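PDB 2ZXR: single-stranded DNA specific exonuclease RecJ from Thermus thermophilus, which degrades single-stranded DNA in the 5' to 3' direction as a divalent-metal-dependent exonuclease used in DNA repair. Local coordinates for residues T89-R94 with L208-L213; D432-P437 with F462-A467; A384-L389 with K411-A416; V559-D564 with L587-P592. All blocks are in the same frame, centred on the assembly; numbering follows the deposited sequence.

How the contacts relate
Along the chain the contacts come in the order 1, 3, 2 and 4, one in each of the DHH, DHHA1, OB and C-terminal family regions of RecJ. Contact 1 is near the metal site: the side chain of Ile91 lies about 8 Å from that of the metal ligand Asp84 and about 12 Å from the bound magnesium ion. The other three lie away from the annotated sites. Contact 3 has its centre about 42 Å from that of contact 1; helix 407-419, which it uses, is followed directly by strand 426-433 of contact 2. Contacts 2 and 4 share one side of the molecule, centres about 28 Å apart, whereas the centres of contacts 1 and 4 are about 66 Å apart.

Contact 1: T89-R94 with L208-L213; sequences TAILVR and LEYADL
Asp212 OD2 is gripped by two N-H groups: the backbone N of Leu213, whose side chain lies against Ile91, donates to it at 2.7 Å, and Trp245 NE1 adds a weak bond. The Leu213 bond is bent and comes from the anti side, 32° out of the carboxylate plane. Asp212 OD1 pairs with Ser243 OG, so an acid suits the first turn of helix 211-220. Across to helix 83-98 the contact is apolar. Ile91 and Leu213 slide past each other in opposite directions; with CG1 beside its backbone N (chi1 -76°), Ile91 sets that atom 3.8 Å from Leu213 CB. Small Ala90 lets Leu213 CD1 approach its CB to 4.2 Å. Farther along, Tyr210 presents a ring edge, with Arg94 CB near the ring plane and 3.8 Å from Tyr210 CE1. Arg94 serves here through its aliphatic root: its chain runs extended from CG to NE, and its polar end bonds to Leu288 O and forms a salt bridge with Asp291. Trp245 also covers Tyr210, Arg94 and Leu213. With no hydrogen bond joining the two segments, their fit depends on the shapes of largely buried hydrocarbon and aromatic groups, and the charged ends are satisfied by neighbouring parts of the fold.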
loop_
_atom_site.group_PDB
_atom_site.type_symbol
_atom_site.label_atom_id
_atom_site.label_comp_id
_atom_site.label_asym_id
_atom_site.label_seq_id
_atom_site.Cartn_x
_atom_site.Cartn_y
_atom_site.Cartn_z
ATOM N N THR A 89 0.131 -16.270 20.474
ATOM C CA THR A 89 0.148 -17.240 21.570
ATOM C C THR A 89 1.517 -17.952 21.641
ATOM O O THR A 89 1.998 -18.260 22.733
ATOM C CB THR A 89 -1.080 -18.255 21.571
ATOM O OG1 THR A 89 -0.701 -19.514 21.035
ATOM C CG2 THR A 89 -2.256 -17.716 20.841
ATOM N N ALA A 90 2.185 -18.154 20.503
ATOM C CA ALA A 90 3.494 -18.783 20.557
ATOM C C ALA A 90 4.425 -17.893 21.379
ATOM O O ALA A 90 5.238 -18.390 22.142
ATOM C CB ALA A 90 4.063 -19.013 19.157
ATOM N N ILE A 91 4.284 -16.578 21.245
ATOM C CA ILE A 91 5.125 -15.668 21.992
ATOM C C ILE A 91 4.865 -15.822 23.485
ATOM O O ILE A 91 5.791 -15.989 24.264
ATOM C CB ILE A 91 4.866 -14.174 21.585
ATOM C CG1 ILE A 91 5.511 -13.878 20.232
ATOM C CG2 ILE A 91 5.452 -13.204 22.633
ATOM C CD1 ILE A 91 4.970 -12.572 19.618
ATOM N N LEU A 92 3.602 -15.753 23.887
ATOM C CA LEU A 92 3.296 -15.870 25.296
ATOM C C LEU A 92 3.614 -17.238 25.858
ATOM O O LEU A 92 4.143 -17.321 26.966
ATOM C CB LEU A 92 1.832 -15.495 25.546
ATOM C CG LEU A 92 1.659 -13.989 25.286
ATOM C CD1 LEU A 92 0.211 -13.655 25.125
ATOM C CD2 LEU A 92 2.263 -13.194 26.426
ATOM N N VAL A 93 3.318 -18.306 25.116
ATOM C CA VAL A 93 3.620 -19.634 25.640
ATOM C C VAL A 93 5.131 -19.866 25.760
ATOM O O VAL A 93 5.613 -20.251 26.827
ATOM C CB VAL A 93 2.967 -20.751 24.779
ATOM C CG1 VAL A 93 3.526 -22.137 25.181
ATOM C CG2 VAL A 93 1.419 -20.709 24.971
ATOM N N ARG A 94 5.891 -19.646 24.691
ATOM C CA ARG A 94 7.343 -19.832 24.795
ATOM C C ARG A 94 7.913 -18.856 25.835
ATOM O O ARG A 94 8.663 -19.250 26.713
ATOM C CB ARG A 94 8.051 -19.577 23.451
ATOM C CG ARG A 94 7.967 -20.694 22.388
ATOM C CD ARG A 94 8.865 -20.264 21.222
ATOM N NE ARG A 94 9.000 -21.168 20.090
ATOM C CZ ARG A 94 9.802 -22.222 20.041
ATOM N NH1 ARG A 94 10.547 -22.536 21.102
ATOM N NH2 ARG A 94 9.930 -22.910 18.895
ATOM N N LEU A 208 13.840 -9.437 22.459
ATOM C CA LEU A 208 13.966 -9.248 21.023
ATOM C C LEU A 208 13.947 -10.522 20.168
ATOM O O LEU A 208 13.570 -10.459 18.997
ATOM C CB LEU A 208 15.224 -8.413 20.705
ATOM C CG LEU A 208 15.265 -7.028 21.377
ATOM C CD1 LEU A 208 16.398 -6.204 20.801
ATOM C CD2 LEU A 208 13.954 -6.302 21.139
ATOM N N GLU A 209 14.337 -11.665 20.728
ATOM C CA GLU A 209 14.311 -12.889 19.944
ATOM C C GLU A 209 12.864 -13.301 19.584
ATOM O O GLU A 209 12.664 -14.191 18.778
ATOM C CB GLU A 209 15.066 -14.032 20.665
ATOM C CG GLU A 209 14.345 -14.628 21.860
ATOM C CD GLU A 209 15.162 -15.672 22.624
ATOM O OE1 GLU A 209 15.834 -16.513 21.977
ATOM O OE2 GLU A 209 15.110 -15.670 23.891
ATOM N N TYR A 210 11.861 -12.611 20.136
ATOM C CA TYR A 210 10.443 -12.911 19.850
ATOM C C TYR A 210 9.878 -11.943 18.815
ATOM O O TYR A 210 8.686 -12.006 18.452
ATOM C CB TYR A 210 9.613 -12.794 21.135
ATOM C CG TYR A 210 9.913 -13.872 22.136
ATOM C CD1 TYR A 210 9.213 -15.063 22.107
ATOM C CD2 TYR A 210 10.927 -13.708 23.104
ATOM C CE1 TYR A 210 9.490 -16.086 23.007
ATOM C CE2 TYR A 210 11.218 -14.728 24.014
ATOM C CZ TYR A 210 10.491 -15.917 23.958
ATOM O OH TYR A 210 10.745 -16.955 24.820
ATOM N N ALA A 211 10.724 -11.039 18.331
ATOM C CA ALA A 211 10.245 -10.054 17.376
ATOM C C ALA A 211 9.950 -10.640 15.985
ATOM O O ALA A 211 9.164 -10.059 15.251
ATOM C CB ALA A 211 11.226 -8.903 17.278
ATOM N N ASP A 212 10.584 -11.760 15.610
ATOM C CA ASP A 212 10.297 -12.366 14.300
ATOM C C ASP A 212 8.863 -12.902 14.324
ATOM O O ASP A 212 8.087 -12.657 13.379
ATOM C CB ASP A 212 11.302 -13.473 13.913
ATOM C CG ASP A 212 11.620 -14.444 15.051
ATOM O OD1 ASP A 212 12.548 -15.290 14.855
ATOM O OD2 ASP A 212 10.960 -14.374 16.122
ATOM N N LEU A 213 8.494 -13.600 15.399
ATOM C CA LEU A 213 7.118 -14.093 15.527
ATOM C C LEU A 213 6.144 -12.914 15.506
ATOM O O LEU A 213 5.116 -12.965 14.849
ATOM C CB LEU A 213 6.901 -14.827 16.868
ATOM C CG LEU A 213 7.627 -16.153 17.071
ATOM C CD1 LEU A 213 7.494 -16.629 18.527
ATOM C CD2 LEU A 213 7.026 -17.177 16.092
#

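Contact 2: D432-P437 with F462-A467; sequences DLLPEP and FLLFGA
Leu463 joins its strand to 432-433 through both of its backbone polar atoms. Its N donates to Asp432 O (2.8 Å, 164° at the hydrogen), and its O accepts from Leu434 N (2.9 Å), bracketing Leu433 in parallel pairing. Two CA-H...O contacts add to the polar seam, from Phe462 CA to Asp432 O and from Leu433 CA to Leu463 O, each at 3.4 Å.

The side chains meet through apolar contacts. Leu433 and Leu463 lie side by side, pointing the same way; Phe636 of helix 624-639 also packs on Leu433. Leu434 has its CG anti to the backbone N (chi1 -169°), and its two branches serve different partners: CD1 lies 3.6 Å from Phe462 CG, the side chains crossing at about a right angle, while CD2 meets Leu464 CD2 at 3.7 Å. Branched leucines suit such divided packing. Flat Phe462 is also flanked by Pro435 and by Val443 and Leu447 of helix 440-447.

Buried Asp432 is paired with Arg633 in a salt bridge, and its OD2 also takes a weak bond from Leu433 N.

Strand 426-433, helix 440-447 and strand 462-466 make a beta-alpha-beta crossover, whose adjacent parallel strands meet here in the mixed sheet that contains the OB-region strands.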
loop_
_atom_site.group_PDB
_atom_site.type_symbol
_atom_site.label_atom_id
_atom_site.label_comp_id
_atom_site.label_asym_id
_atom_site.label_seq_id
_atom_site.Cartn_x
_atom_site.Cartn_y
_atom_site.Cartn_z
ATOM N N ASP A 432 5.256 10.554 -9.115
ATOM C CA ASP A 432 5.820 11.565 -9.996
ATOM C C ASP A 432 6.078 10.942 -11.354
ATOM O O ASP A 432 5.870 9.744 -11.544
ATOM C CB ASP A 432 7.147 12.030 -9.392
ATOM C CG ASP A 432 7.818 13.124 -10.195
ATOM O OD1 ASP A 432 9.058 13.261 -10.063
ATOM O OD2 ASP A 432 7.125 13.850 -10.943
ATOM N N LEU A 433 6.530 11.773 -12.291
ATOM C CA LEU A 433 6.889 11.348 -13.644
ATOM C C LEU A 433 8.199 10.578 -13.453
ATOM O O LEU A 433 9.036 11.002 -12.678
ATOM C CB LEU A 433 7.159 12.576 -14.522
ATOM C CG LEU A 433 6.133 13.225 -15.465
ATOM C CD1 LEU A 433 4.933 12.338 -15.590
ATOM C CD2 LEU A 433 5.749 14.628 -14.986
ATOM N N LEU A 434 8.377 9.453 -14.133
ATOM C CA LEU A 434 9.620 8.684 -13.991
ATOM C C LEU A 434 10.793 9.526 -14.506
ATOM O O LEU A 434 10.655 10.216 -15.502
ATOM C CB LEU A 434 9.554 7.396 -14.813
ATOM C CG LEU A 434 10.669 6.379 -14.544
ATOM C CD1 LEU A 434 10.400 5.706 -13.208
ATOM C CD2 LEU A 434 10.719 5.340 -15.650
ATOM N N PRO A 435 11.950 9.498 -13.808
ATOM C CA PRO A 435 13.153 10.252 -14.202
ATOM C C PRO A 435 13.762 9.642 -15.453
ATOM O O PRO A 435 13.285 8.621 -15.928
ATOM C CB PRO A 435 14.081 10.086 -12.995
ATOM C CG PRO A 435 13.126 10.021 -11.852
ATOM C CD PRO A 435 12.077 9.041 -12.415
ATOM N N GLU A 436 14.809 10.268 -15.990
ATOM C CA GLU A 436 15.479 9.735 -17.180
ATOM C C GLU A 436 16.189 8.444 -16.768
ATOM O O GLU A 436 16.525 8.240 -15.587
ATOM C CB GLU A 436 16.496 10.741 -17.744
ATOM C CG GLU A 436 15.877 12.023 -18.302
ATOM C CD GLU A 436 15.249 11.839 -19.669
ATOM O OE1 GLU A 436 14.451 12.717 -20.071
ATOM O OE2 GLU A 436 15.552 10.830 -20.357
ATOM N N PRO A 437 16.429 7.560 -17.745
ATOM C CA PRO A 437 17.085 6.262 -17.542
ATOM C C PRO A 437 18.392 6.308 -16.753
ATOM O O PRO A 437 18.642 5.455 -15.911
ATOM C CB PRO A 437 17.289 5.745 -18.970
ATOM C CG PRO A 437 16.212 6.458 -19.782
ATOM C CD PRO A 437 16.181 7.826 -19.178
ATOM N N PHE A 462 5.354 5.255 -10.377
ATOM C CA PHE A 462 5.736 6.398 -11.200
ATOM C C PHE A 462 4.867 6.420 -12.451
ATOM O O PHE A 462 4.314 5.401 -12.884
ATOM C CB PHE A 462 7.213 6.339 -11.643
ATOM C CG PHE A 462 8.199 6.570 -10.532
ATOM C CD1 PHE A 462 8.665 5.510 -9.762
ATOM C CD2 PHE A 462 8.626 7.852 -10.229
ATOM C CE1 PHE A 462 9.551 5.731 -8.696
ATOM C CE2 PHE A 462 9.499 8.086 -9.176
ATOM C CZ PHE A 462 9.968 7.015 -8.403
ATOM N N LEU A 463 4.774 7.592 -13.057
ATOM C CA LEU A 463 3.993 7.720 -14.259
ATOM C C LEU A 463 4.969 7.793 -15.416
ATOM O O LEU A 463 5.964 8.499 -15.333
ATOM C CB LEU A 463 3.157 8.993 -14.184
ATOM C CG LEU A 463 2.364 9.408 -15.423
ATOM C CD1 LEU A 463 1.181 8.439 -15.641
ATOM C CD2 LEU A 463 1.855 10.843 -15.223
ATOM N N LEU A 464 4.704 7.020 -16.459
ATOM C CA LEU A 464 5.491 7.038 -17.677
ATOM C C LEU A 464 4.450 7.399 -18.732
ATOM O O LEU A 464 3.242 7.133 -18.548
ATOM C CB LEU A 464 6.112 5.688 -18.010
ATOM C CG LEU A 464 7.275 5.245 -17.124
ATOM C CD1 LEU A 464 6.744 4.938 -15.718
ATOM C CD2 LEU A 464 7.941 4.008 -17.730
ATOM N N PHE A 465 4.903 8.007 -19.824
ATOM C CA PHE A 465 3.985 8.455 -20.861
ATOM C C PHE A 465 4.662 8.458 -22.215
ATOM O O PHE A 465 5.853 8.764 -22.318
ATOM C CB PHE A 465 3.510 9.870 -20.526
ATOM C CG PHE A 465 2.418 10.380 -21.429
ATOM C CD1 PHE A 465 2.716 10.964 -22.657
ATOM C CD2 PHE A 465 1.082 10.249 -21.065
ATOM C CE1 PHE A 465 1.686 11.409 -23.524
ATOM C CE2 PHE A 465 0.042 10.692 -21.922
ATOM C CZ PHE A 465 0.355 11.270 -23.153
ATOM N N GLY A 466 3.907 8.115 -23.255
ATOM C CA GLY A 466 4.476 8.133 -24.588
ATOM C C GLY A 466 3.933 7.150 -25.597
ATOM O O GLY A 466 2.890 6.506 -25.396
ATOM N N ALA A 467 4.647 7.056 -26.712
ATOM C CA ALA A 467 4.278 6.136 -27.770
ATOM C C ALA A 467 5.178 4.945 -27.517
ATOM O O ALA A 467 6.399 5.061 -27.541
ATOM C CB ALA A 467 4.553 6.746 -29.145
#

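Contact 3: A384-L389 with K411-A416; sequences AEDLLL and KARVEA
Ala384 and Arg413 bring the backbones closest, their CA atoms 6.1 Å apart, where the 3-10 turn 385-387 following helix 377-383 faces the side of helix 407-419. A small residue suits this approach: Ala384 CB sits 3.3 Å from Arg413 CG, and Val414 CG1 stands at the margin of the same methyl group. Beyond CG the arginine chain is bent at both chi2 and chi3. Its guanidinium is nearly coplanar with the carboxylate of Asp386, the two planes only 3° apart. The salt bridge between them is uneven. Arg413 NH1 donates to the syn lone pair of Asp386 OD1 at 3.0 Å, with 155° at the hydrogen, whereas the bond from Arg413 NH2 to the same OD1 is weak at 3.4 Å. Asp386 has its CG between the backbone N and the carbonyl carbon (chi1 59°), which holds the carboxylate close to its own backbone. Leu387 supplies an apolar lid: its CD2 lies 3.9 Å above one guanidinium face, offset toward the rim. The main polar partner of Arg413 is the carbonyl O of Ser383, at the end of helix 377-383, which NH1 meets alongside Asp386 OD1. Arg413 NH1 thus serves an anionic oxygen and a backbone carbonyl at a helix C-terminal end, where the partial negative charge would probably favour the guanidinium; because Asp386 is exposed, solvent is likely to moderate the attraction.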
loop_
_atom_site.group_PDB
_atom_site.type_symbol
_atom_site.label_atom_id
_atom_site.label_comp_id
_atom_site.label_asym_id
_atom_site.label_seq_id
_atom_site.Cartn_x
_atom_site.Cartn_y
_atom_site.Cartn_z
ATOM N N ALA A 384 -30.165 -5.475 6.768
ATOM C CA ALA A 384 -30.928 -6.713 6.577
ATOM C C ALA A 384 -30.866 -7.611 7.824
ATOM O O ALA A 384 -31.095 -8.819 7.727
ATOM C CB ALA A 384 -30.356 -7.467 5.383
ATOM N N GLU A 385 -30.591 -7.021 8.989
ATOM C CA GLU A 385 -30.408 -7.801 10.212
ATOM C C GLU A 385 -31.525 -8.706 10.727
ATOM O O GLU A 385 -31.250 -9.731 11.366
ATOM C CB GLU A 385 -29.941 -6.891 11.351
ATOM C CG GLU A 385 -31.009 -5.975 11.913
ATOM C CD GLU A 385 -30.435 -5.009 12.939
ATOM O OE1 GLU A 385 -29.796 -5.472 13.915
ATOM O OE2 GLU A 385 -30.618 -3.787 12.762
ATOM N N ASP A 386 -32.775 -8.352 10.468
ATOM C CA ASP A 386 -33.876 -9.189 10.937
ATOM C C ASP A 386 -33.773 -10.602 10.335
ATOM O O ASP A 386 -34.265 -11.576 10.913
ATOM C CB ASP A 386 -35.219 -8.567 10.534
ATOM C CG ASP A 386 -35.353 -8.397 9.027
ATOM O OD1 ASP A 386 -34.592 -7.602 8.427
ATOM O OD2 ASP A 386 -36.220 -9.066 8.422
ATOM N N LEU A 387 -33.119 -10.689 9.178
ATOM C CA LEU A 387 -32.958 -11.940 8.427
ATOM C C LEU A 387 -31.810 -12.830 8.878
ATOM O O LEU A 387 -31.696 -13.968 8.446
ATOM C CB LEU A 387 -32.728 -11.599 6.955
ATOM C CG LEU A 387 -33.805 -11.502 5.883
ATOM C CD1 LEU A 387 -35.161 -11.176 6.463
ATOM C CD2 LEU A 387 -33.347 -10.478 4.861
ATOM N N LEU A 388 -30.957 -12.316 9.748
ATOM C CA LEU A 388 -29.769 -13.053 10.167
ATOM C C LEU A 388 -29.804 -13.673 11.548
ATOM O O LEU A 388 -30.462 -13.162 12.451
ATOM C CB LEU A 388 -28.562 -12.118 10.065
ATOM C CG LEU A 388 -28.499 -11.323 8.762
ATOM C CD1 LEU A 388 -27.344 -10.319 8.818
ATOM C CD2 LEU A 388 -28.342 -12.283 7.591
ATOM N N LEU A 389 -29.080 -14.772 11.706
ATOM C CA LEU A 389 -28.998 -15.449 12.986
ATOM C C LEU A 389 -28.003 -14.698 13.863
ATOM O O LEU A 389 -28.090 -14.713 15.097
ATOM C CB LEU A 389 -28.540 -16.898 12.783
ATOM C CG LEU A 389 -29.554 -17.718 11.990
ATOM C CD1 LEU A 389 -29.003 -19.111 11.698
ATOM C CD2 LEU A 389 -30.877 -17.796 12.811
ATOM N N LYS A 411 -30.638 -11.012 -0.463
ATOM C CA LYS A 411 -30.070 -10.415 -1.661
ATOM C C LYS A 411 -30.730 -9.104 -2.085
ATOM O O LYS A 411 -30.036 -8.115 -2.321
ATOM C CB LYS A 411 -30.132 -11.411 -2.825
ATOM C CG LYS A 411 -29.634 -10.900 -4.175
ATOM C CD LYS A 411 -29.630 -12.057 -5.166
ATOM C CE LYS A 411 -28.811 -11.783 -6.409
ATOM N NZ LYS A 411 -29.529 -11.029 -7.486
ATOM N N ALA A 412 -32.063 -9.086 -2.180
ATOM C CA ALA A 412 -32.751 -7.865 -2.608
ATOM C C ALA A 412 -32.445 -6.737 -1.645
ATOM O O ALA A 412 -32.213 -5.592 -2.047
ATOM C CB ALA A 412 -34.267 -8.096 -2.686
ATOM N N ARG A 413 -32.454 -7.076 -0.366
ATOM C CA ARG A 413 -32.179 -6.126 0.685
ATOM C C ARG A 413 -30.783 -5.495 0.557
ATOM O O ARG A 413 -30.641 -4.259 0.528
ATOM C CB ARG A 413 -32.287 -6.830 2.031
ATOM C CG ARG A 413 -32.311 -5.895 3.199
ATOM C CD ARG A 413 -33.685 -5.250 3.270
ATOM N NE ARG A 413 -34.677 -6.221 3.703
ATOM C CZ ARG A 413 -34.873 -6.567 4.972
ATOM N NH1 ARG A 413 -34.152 -6.013 5.936
ATOM N NH2 ARG A 413 -35.781 -7.486 5.276
ATOM N N VAL A 414 -29.740 -6.319 0.480
ATOM C CA VAL A 414 -28.415 -5.719 0.390
ATOM C C VAL A 414 -28.218 -5.001 -0.927
ATOM O O VAL A 414 -27.535 -3.983 -0.970
ATOM C CB VAL A 414 -27.266 -6.738 0.661
ATOM C CG1 VAL A 414 -27.453 -7.350 2.045
ATOM C CG2 VAL A 414 -27.191 -7.771 -0.393
ATOM N N GLU A 415 -28.822 -5.506 -1.997
ATOM C CA GLU A 415 -28.708 -4.840 -3.293
ATOM C C GLU A 415 -29.300 -3.436 -3.201
ATOM O O GLU A 415 -28.787 -2.489 -3.817
ATOM C CB GLU A 415 -29.462 -5.603 -4.385
ATOM C CG GLU A 415 -28.844 -6.911 -4.809
ATOM C CD GLU A 415 -29.690 -7.630 -5.858
ATOM O OE1 GLU A 415 -30.822 -7.181 -6.122
ATOM O OE2 GLU A 415 -29.242 -8.645 -6.418
ATOM N N ALA A 416 -30.384 -3.314 -2.434
ATOM C CA ALA A 416 -31.069 -2.041 -2.255
ATOM C C ALA A 416 -30.253 -1.134 -1.374
ATOM O O ALA A 416 -30.235 0.071 -1.569
ATOM C CB ALA A 416 -32.469 -2.251 -1.640
#

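Contact 4: V559-D564 with L587-P592; sequences VYVPED and LWLGLP
Tyr560 is the centre of the tightly packed part, with Trp588, Pro592 and the paired strands around it. Its ring edge meets the face of Trp588, the centroids of the tyrosine ring and the five-membered indole ring 5.1 Å apart and the planes at 71°. Tyr560 CD1 stands over the indole face, toward its rim; the tyrosine reaches it with CG anti to the backbone N (chi1 162°). A bond from Trp588 NE1 to Pro582 O helps fix the indole. Beside the rings, parallel backbones are joined by Tyr560 N to Leu587 O (3.0 Å) and Leu589 N to Tyr560 O (2.9 Å), both nearly in line with the carbonyl. Val559 and Leu587 lie side by side, and Val561 CG2 packs closely on Leu589 CD1. Past the strands the chain stays close: Pro562 CD rests 3.6 Å from Gly590 CA, where a glycine leaves room for the proline ring, and Tyr560 CE1 meets Pro592 CD at 3.7 Å.

The far end is looser. Exposed Asp564 is poorly ordered, and a water links its OD2 to Leu591 O; both distances, 2.5 Å, are short enough to leave the bridge's details doubtful.

Strands 558-560 and 587-588 are neighbours inside a five-stranded parallel sheet of the RecJ C-terminal region, and helix 566-573 and strand 578-579 lie between them in sequence, as expected of an alpha/beta fold.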
loop_
_atom_site.group_PDB
_atom_site.type_symbol
_atom_site.label_atom_id
_atom_site.label_comp_id
_atom_site.label_asym_id
_atom_site.label_seq_id
_atom_site.Cartn_x
_atom_site.Cartn_y
_atom_site.Cartn_z
ATOM N N VAL A 559 0.465 40.528 -25.557
ATOM C CA VAL A 559 1.331 39.406 -25.224
ATOM C C VAL A 559 2.647 39.709 -24.521
ATOM O O VAL A 559 3.253 40.775 -24.703
ATOM C CB VAL A 559 1.689 38.592 -26.476
ATOM C CG1 VAL A 559 0.430 38.103 -27.129
ATOM C CG2 VAL A 559 2.489 39.442 -27.449
ATOM N N TYR A 560 3.090 38.725 -23.746
ATOM C CA TYR A 560 4.333 38.810 -23.016
ATOM C C TYR A 560 5.349 37.808 -23.545
ATOM O O TYR A 560 5.041 36.631 -23.721
ATOM C CB TYR A 560 4.082 38.573 -21.522
ATOM C CG TYR A 560 5.324 38.218 -20.720
ATOM C CD1 TYR A 560 5.507 36.919 -20.237
ATOM C CD2 TYR A 560 6.309 39.180 -20.434
ATOM C CE1 TYR A 560 6.633 36.573 -19.482
ATOM C CE2 TYR A 560 7.450 38.847 -19.682
ATOM C CZ TYR A 560 7.600 37.536 -19.208
ATOM O OH TYR A 560 8.700 37.170 -18.467
ATOM N N VAL A 561 6.549 38.301 -23.831
ATOM C CA VAL A 561 7.662 37.476 -24.291
ATOM C C VAL A 561 8.775 37.829 -23.300
ATOM O O VAL A 561 9.187 38.995 -23.201
ATOM C CB VAL A 561 8.150 37.856 -25.717
ATOM C CG1 VAL A 561 9.333 36.974 -26.117
ATOM C CG2 VAL A 561 7.027 37.697 -26.723
ATOM N N PRO A 562 9.270 36.840 -22.544
ATOM C CA PRO A 562 10.338 37.110 -21.565
ATOM C C PRO A 562 11.638 37.701 -22.119
ATOM O O PRO A 562 12.036 37.407 -23.249
ATOM C CB PRO A 562 10.555 35.747 -20.898
ATOM C CG PRO A 562 10.143 34.780 -21.941
ATOM C CD PRO A 562 8.910 35.415 -22.554
ATOM N N GLU A 563 12.294 38.531 -21.304
ATOM C CA GLU A 563 13.561 39.160 -21.690
ATOM C C GLU A 563 14.548 38.135 -22.247
ATOM O O GLU A 563 15.375 38.465 -23.086
ATOM C CB GLU A 563 14.199 39.885 -20.499
ATOM C CG GLU A 563 13.391 41.066 -19.943
ATOM C CD GLU A 563 13.190 42.196 -20.953
ATOM O OE1 GLU A 563 12.778 43.297 -20.525
ATOM O OE2 GLU A 563 13.434 41.992 -22.170
ATOM N N ASP A 564 14.460 36.895 -21.771
ATOM C CA ASP A 564 15.322 35.814 -22.254
ATOM C C ASP A 564 14.964 35.537 -23.707
ATOM O O ASP A 564 14.048 36.152 -24.264
ATOM C CB ASP A 564 15.100 34.543 -21.445
ATOM C CG ASP A 564 14.712 34.833 -20.022
ATOM O OD1 ASP A 564 15.409 35.640 -19.373
ATOM O OD2 ASP A 564 13.712 34.258 -19.558
ATOM N N LEU A 587 -1.730 36.583 -22.448
ATOM C CA LEU A 587 -1.096 35.536 -23.259
ATOM C C LEU A 587 0.416 35.578 -23.067
ATOM O O LEU A 587 1.022 36.642 -23.193
ATOM C CB LEU A 587 -1.409 35.747 -24.742
ATOM C CG LEU A 587 -0.807 34.692 -25.662
ATOM C CD1 LEU A 587 -1.600 33.386 -25.474
ATOM C CD2 LEU A 587 -0.850 35.151 -27.121
ATOM N N TRP A 588 1.030 34.434 -22.774
ATOM C CA TRP A 588 2.483 34.404 -22.551
ATOM C C TRP A 588 3.149 33.473 -23.532
ATOM O O TRP A 588 2.597 32.427 -23.884
ATOM C CB TRP A 588 2.821 33.930 -21.118
ATOM C CG TRP A 588 2.344 34.809 -19.961
ATOM C CD1 TRP A 588 1.771 36.055 -20.036
ATOM C CD2 TRP A 588 2.455 34.510 -18.558
ATOM N NE1 TRP A 588 1.520 36.547 -18.764
ATOM C CE2 TRP A 588 1.929 35.616 -17.845
ATOM C CE3 TRP A 588 2.946 33.415 -17.838
ATOM C CZ2 TRP A 588 1.880 35.650 -16.444
ATOM C CZ3 TRP A 588 2.898 33.455 -16.437
ATOM C CH2 TRP A 588 2.370 34.563 -15.764
ATOM N N LEU A 589 4.343 33.841 -23.974
ATOM C CA LEU A 589 5.075 33.012 -24.918
ATOM C C LEU A 589 6.293 32.421 -24.224
ATOM O O LEU A 589 7.137 31.805 -24.856
ATOM C CB LEU A 589 5.521 33.855 -26.108
ATOM C CG LEU A 589 4.401 34.480 -26.932
ATOM C CD1 LEU A 589 5.002 35.270 -28.097
ATOM C CD2 LEU A 589 3.481 33.385 -27.459
ATOM N N GLY A 590 6.378 32.632 -22.916
ATOM C CA GLY A 590 7.501 32.136 -22.163
ATOM C C GLY A 590 7.157 32.317 -20.709
ATOM O O GLY A 590 6.055 32.779 -20.375
ATOM N N LEU A 591 8.106 31.973 -19.845
ATOM C CA LEU A 591 7.896 32.039 -18.411
ATOM C C LEU A 591 8.516 33.266 -17.759
ATOM O O LEU A 591 9.682 33.581 -17.998
ATOM C CB LEU A 591 8.482 30.774 -17.750
ATOM C CG LEU A 591 8.078 29.438 -18.373
ATOM C CD1 LEU A 591 8.693 28.285 -17.588
ATOM C CD2 LEU A 591 6.571 29.327 -18.379
ATOM N N PRO A 592 7.742 33.983 -16.935
ATOM C CA PRO A 592 8.391 35.140 -16.323
ATOM C C PRO A 592 9.436 34.695 -15.290
ATOM O O PRO A 592 9.439 33.546 -14.834
ATOM C CB PRO A 592 7.228 35.925 -15.702
ATOM C CG PRO A 592 6.118 34.946 -15.601
ATOM C CD PRO A 592 6.280 34.032 -16.775
HETATM O O HOH W 1 11.604 32.977 -19.443
#